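Local coordinates for phosphoribosylformylglycinamidine cyclo-ligase (Thermus thermophilus HB8, PDB 5AVM) that catalyses the ATP-dependent ring closure of formylglycinamidine ribonucleotide to 5-aminoimidazole ribonucleotide in de novo purine biosynthesis, at the interface of chains A and B. Residues are numbered along the deposited sequence; one frame, centred on the assembly and turned at random. Chains: chain A/B, Phosphoribosylformylglycinamidine cyclo-ligase.

Contacts 1 and 2 are neighbouring patches of one two-fold symmetric interface, the centres of their C-alpha atoms about 7 Å apart, and they share A:Tyr145 and B:Met141. In contact 1 strand residues and paired tyrosines of the two chains face each other; in contact 2 the loop between strands 133-140 and 150-160 of chain B packs against the same loop, the start of strand 150-160 and helix 66-72 of chain A. The patches recur with the chains exchanged, except that the tyrosine pair lies across the two-fold and is its own twin. Together they suggest one continuous seam, in keeping with the dimers formed by AIR synthases.

Contact 1: the interface of chains A and B. Residues chain A 61-62, 145, 151, 153; chain B 104, 106, 141, 145.
The phenolic oxygens of A:Tyr145 and B:Tyr145 meet in a hydrogen bond of 2.7 Å between A:Tyr145 OH and B:Tyr145 OH, with the donor not settled. The two side chains run alongside each other and point the same way, their ring planes turned by about 40°, and the rings overlap only at their rims, each CE1 lying over the border of the other ring, 3.3 Å from A:Tyr145 CE1 to B:Tyr145 CE1. In both tyrosines CG stands opposite the carbonyl carbon (chi1 -73° and -66°), which sends both side chains out in the same direction from an antiparallel beta bridge between the two residues. The carbonyl oxygen of B:Ala106 lies over the rim of one face of the B:Tyr145 ring, a second-shell contact within chain B. A:Asp151 reaches toward this pair: its carboxylate OD2 is 3.3 Å from B:Tyr145 OH, and the negative charge could polarise the hydroxyl pair. B:Met141 approaches the same carboxylate at about a right angle; a bend at chi3 carries its methyl group to 3.8 Å, B:Met141 CE to A:Asp151 CG. Farther along, B:Tyr104 lies against chain A. The carbonyl oxygen of A:Asp61 sits above one face of its ring, toward the rim, while the phenol end reaches the glycine, with B:Tyr104 CZ 3.6 Å from A:Gly62 CA. The methyl of A:Ala153 lies over the same face, at the CD2 side of the rim, 3.9 Å from A:Ala153 CB to B:Tyr104 CD2. Strands 57-62 and 150-160 of chain A thus face strand 97-107 of chain B, with both tyrosines and B:Met141 on the loops following strand 133-140.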
loop_
_atom_site.group_PDB
_atom_site.type_symbol
_atom_site.label_atom_id
_atom_site.label_comp_id
_atom_site.label_asym_id
_atom_site.label_seq_id
_atom_site.Cartn_x
_atom_site.Cartn_y
_atom_site.Cartn_z
ATOM N N ASP A 61 -3.863 3.495 3.249
ATOM C CA ASP A 61 -3.696 4.795 3.872
ATOM C C ASP A 61 -2.245 5.221 3.718
ATOM O O ASP A 61 -1.400 4.424 3.319
ATOM C CB ASP A 61 -4.084 4.740 5.366
ATOM C CG ASP A 61 -5.576 5.029 5.606
ATOM O OD1 ASP A 61 -6.060 6.088 5.144
ATOM O OD2 ASP A 61 -6.270 4.215 6.261
ATOM N N GLY A 62 -1.975 6.486 4.019
ATOM C CA GLY A 62 -0.630 7.023 3.937
ATOM C C GLY A 62 -0.426 7.899 5.154
ATOM O O GLY A 62 -1.402 8.298 5.784
ATOM N N TYR A 145 11.034 10.501 -6.281
ATOM C CA TYR A 145 11.076 11.251 -5.035
ATOM C C TYR A 145 12.139 12.336 -4.993
ATOM O O TYR A 145 13.222 12.190 -5.565
ATOM C CB TYR A 145 11.275 10.280 -3.864
ATOM C CG TYR A 145 10.027 9.481 -3.562
ATOM C CD1 TYR A 145 9.003 10.028 -2.790
ATOM C CD2 TYR A 145 9.828 8.216 -4.118
ATOM C CE1 TYR A 145 7.811 9.347 -2.584
ATOM C CE2 TYR A 145 8.634 7.526 -3.918
ATOM C CZ TYR A 145 7.629 8.102 -3.150
ATOM O OH TYR A 145 6.431 7.445 -2.959
ATOM N N ASP A 151 7.803 8.139 1.599
ATOM C CA ASP A 151 6.355 8.042 1.689
ATOM C C ASP A 151 6.048 6.723 2.362
ATOM O O ASP A 151 6.461 5.669 1.896
ATOM C CB ASP A 151 5.674 8.100 0.320
ATOM C CG ASP A 151 4.148 8.100 0.432
ATOM O OD1 ASP A 151 3.605 8.825 1.298
ATOM O OD2 ASP A 151 3.484 7.380 -0.344
ATOM N N ALA A 153 3.308 4.172 3.252
ATOM C CA ALA A 153 1.955 3.750 2.912
ATOM C C ALA A 153 1.746 2.301 3.350
ATOM O O ALA A 153 2.708 1.586 3.641
ATOM C CB ALA A 153 1.710 3.900 1.406
ATOM N N TYR B 104 -3.192 2.825 -3.826
ATOM C CA TYR B 104 -2.787 4.100 -3.240
ATOM C C TYR B 104 -1.973 4.925 -4.234
ATOM O O TYR B 104 -0.764 4.722 -4.357
ATOM C CB TYR B 104 -1.920 3.872 -2.012
ATOM C CG TYR B 104 -1.766 5.103 -1.154
ATOM C CD1 TYR B 104 -2.823 5.551 -0.361
ATOM C CD2 TYR B 104 -0.567 5.818 -1.122
ATOM C CE1 TYR B 104 -2.700 6.674 0.446
ATOM C CE2 TYR B 104 -0.426 6.953 -0.315
ATOM C CZ TYR B 104 -1.502 7.374 0.469
ATOM O OH TYR B 104 -1.392 8.486 1.281
ATOM N N ALA B 106 -0.155 8.340 -5.512
ATOM C CA ALA B 106 0.422 9.573 -4.970
ATOM C C ALA B 106 1.239 10.315 -6.031
ATOM O O ALA B 106 2.041 9.716 -6.747
ATOM C CB ALA B 106 1.296 9.255 -3.761
ATOM N N MET B 141 1.305 15.279 -2.608
ATOM C CA MET B 141 2.378 15.850 -1.804
ATOM C C MET B 141 3.508 16.398 -2.670
ATOM O O MET B 141 4.493 15.709 -2.954
ATOM C CB MET B 141 2.929 14.800 -0.833
ATOM C CG MET B 141 1.867 14.179 0.077
ATOM S SD MET B 141 2.532 12.881 1.139
ATOM C CE MET B 141 2.614 11.505 -0.002
ATOM N N TYR B 145 7.209 14.550 -3.863
ATOM C CA TYR B 145 7.424 14.124 -5.240
ATOM C C TYR B 145 8.075 15.131 -6.185
ATOM O O TYR B 145 7.891 16.341 -6.048
ATOM C CB TYR B 145 6.083 13.683 -5.837
ATOM C CG TYR B 145 5.536 12.451 -5.173
ATOM C CD1 TYR B 145 6.002 11.187 -5.531
ATOM C CD2 TYR B 145 4.617 12.548 -4.123
ATOM C CE1 TYR B 145 5.573 10.047 -4.856
ATOM C CE2 TYR B 145 4.180 11.412 -3.435
ATOM C CZ TYR B 145 4.667 10.161 -3.808
ATOM O OH TYR B 145 4.266 9.028 -3.133
#

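Contact 2: the interface of chains A and B. Residues chain A 64-65, 68, 145-146, 149-150; chain B 141, 143-144.
The loop between strands 133-140 and 150-160 of chain B wedges B:Val144 between helix 66-72 and the matching loop of chain A, with B:Met141 against the turn before the helix. The valine carbonyl is held by the backbone of that loop: A:Arg146 N donates to B:Val144 O over 3.0 Å, almost straight at the hydrogen (177°). This bond, with its twin in the exchanged chains, forms the antiparallel bridge that brackets the tyrosine pair. The isopropyl group of B:Val144 straddles two walls. Branch CG1, placed opposite its own backbone N (chi1 174°), comes in the plane of the A:Tyr145 ring at its edge, with B:Val144 CG1 3.4 Å from A:Tyr145 CD1. The methyl of A:Ala149 closes on the same branch, A:Ala149 CB lying 3.8 Å from B:Val144 CG1, and the backbone oxygen of A:Trp150 also borders it. Branch CG2 turns instead to the helix, where the two side chains meet at a slant and A:Leu68 CD1 is 3.6 Å from B:Val144 CG2. A glycine in place of B:Val144 would probably open a gap between A:Leu68 and the A:Tyr145 edge, with the leucine tip set free to turn, while the backbone bond could remain. Next to it, the carbonyl oxygen of B:Gly143 touches the leucine too, 3.5 Å from A:Leu68 CD1. The thioether of B:Met141 lies against the turn of chain A, and its chain passes the methyl branch of A:Thr65 in the opposite direction. Its sulphur rests on the glycine backbone, with B:Met141 SD 3.9 Å from A:Gly64 CA.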
loop_
_atom_site.group_PDB
_atom_site.type_symbol
_atom_site.label_atom_id
_atom_site.label_comp_id
_atom_site.label_asym_id
_atom_site.label_seq_id
_atom_site.Cartn_x
_atom_site.Cartn_y
_atom_site.Cartn_z
ATOM N N GLY A 64 1.362 10.902 5.121
ATOM C CA GLY A 64 1.364 12.314 4.783
ATOM C C GLY A 64 2.743 12.915 5.000
ATOM O O GLY A 64 3.704 12.197 5.269
ATOM N N THR A 65 2.847 14.235 4.906
ATOM C CA THR A 65 4.143 14.905 5.066
ATOM C C THR A 65 4.685 14.907 6.486
ATOM O O THR A 65 5.754 15.466 6.732
ATOM C CB THR A 65 4.094 16.356 4.573
ATOM O OG1 THR A 65 3.400 17.160 5.531
ATOM C CG2 THR A 65 3.369 16.431 3.226
ATOM N N LEU A 68 8.021 13.862 6.495
ATOM C CA LEU A 68 9.090 14.821 6.241
ATOM C C LEU A 68 9.583 15.515 7.513
ATOM O O LEU A 68 10.780 15.759 7.674
ATOM C CB LEU A 68 8.621 15.851 5.211
ATOM C CG LEU A 68 8.359 15.283 3.811
ATOM C CD1 LEU A 68 7.816 16.380 2.898
ATOM C CD2 LEU A 68 9.649 14.693 3.249
ATOM N N TYR A 145 11.034 10.501 -6.281
ATOM C CA TYR A 145 11.076 11.251 -5.035
ATOM C C TYR A 145 12.139 12.336 -4.993
ATOM O O TYR A 145 13.222 12.190 -5.565
ATOM C CB TYR A 145 11.275 10.280 -3.864
ATOM C CG TYR A 145 10.027 9.481 -3.562
ATOM C CD1 TYR A 145 9.003 10.028 -2.790
ATOM C CD2 TYR A 145 9.828 8.216 -4.118
ATOM C CE1 TYR A 145 7.811 9.347 -2.584
ATOM C CE2 TYR A 145 8.634 7.526 -3.918
ATOM C CZ TYR A 145 7.629 8.102 -3.150
ATOM O OH TYR A 145 6.431 7.445 -2.959
ATOM N N ARG A 146 11.806 13.437 -4.327
ATOM C CA ARG A 146 12.742 14.534 -4.166
ATOM C C ARG A 146 13.748 13.966 -3.185
ATOM O O ARG A 146 13.399 13.113 -2.367
ATOM C CB ARG A 146 12.042 15.771 -3.585
ATOM C CG ARG A 146 11.052 16.409 -4.556
ATOM C CD ARG A 146 10.519 17.751 -4.073
ATOM N NE ARG A 146 9.833 18.484 -5.143
ATOM C CZ ARG A 146 10.435 19.017 -6.211
ATOM N NH1 ARG A 146 11.751 18.911 -6.367
ATOM N NH2 ARG A 146 9.720 19.649 -7.136
ATOM N N ALA A 149 13.190 12.613 0.372
ATOM C CA ALA A 149 11.760 12.385 0.495
ATOM C C ALA A 149 11.419 10.906 0.588
ATOM O O ALA A 149 12.021 10.066 -0.092
ATOM C CB ALA A 149 11.031 13.015 -0.686
ATOM N N TRP A 150 10.447 10.600 1.446
ATOM C CA TRP A 150 9.952 9.239 1.663
ATOM C C TRP A 150 8.436 9.306 1.683
ATOM O O TRP A 150 7.854 10.389 1.776
ATOM C CB TRP A 150 10.375 8.691 3.033
ATOM C CG TRP A 150 11.748 8.113 3.158
ATOM C CD1 TRP A 150 12.924 8.795 3.202
ATOM C CD2 TRP A 150 12.078 6.727 3.329
ATOM N NE1 TRP A 150 13.967 7.926 3.396
ATOM C CE2 TRP A 150 13.475 6.648 3.475
ATOM C CE3 TRP A 150 11.323 5.544 3.371
ATOM C CZ2 TRP A 150 14.141 5.429 3.660
ATOM C CZ3 TRP A 150 11.983 4.331 3.553
ATOM C CH2 TRP A 150 13.379 4.286 3.696
ATOM N N MET B 141 1.305 15.279 -2.608
ATOM C CA MET B 141 2.378 15.850 -1.804
ATOM C C MET B 141 3.508 16.398 -2.670
ATOM O O MET B 141 4.493 15.709 -2.954
ATOM C CB MET B 141 2.929 14.800 -0.833
ATOM C CG MET B 141 1.867 14.179 0.077
ATOM S SD MET B 141 2.532 12.881 1.139
ATOM C CE MET B 141 2.614 11.505 -0.002
ATOM N N GLY B 143 5.614 18.253 -1.870
ATOM C CA GLY B 143 6.795 18.408 -1.043
ATOM C C GLY B 143 7.583 17.118 -0.956
ATOM O O GLY B 143 8.699 17.097 -0.430
ATOM N N VAL B 144 7.002 16.040 -1.480
ATOM C CA VAL B 144 7.640 14.721 -1.470
ATOM C C VAL B 144 8.045 14.239 -2.872
ATOM O O VAL B 144 9.096 13.613 -3.044
ATOM C CB VAL B 144 6.689 13.658 -0.832
ATOM C CG1 VAL B 144 7.294 12.263 -0.943
ATOM C CG2 VAL B 144 6.420 14.004 0.629
#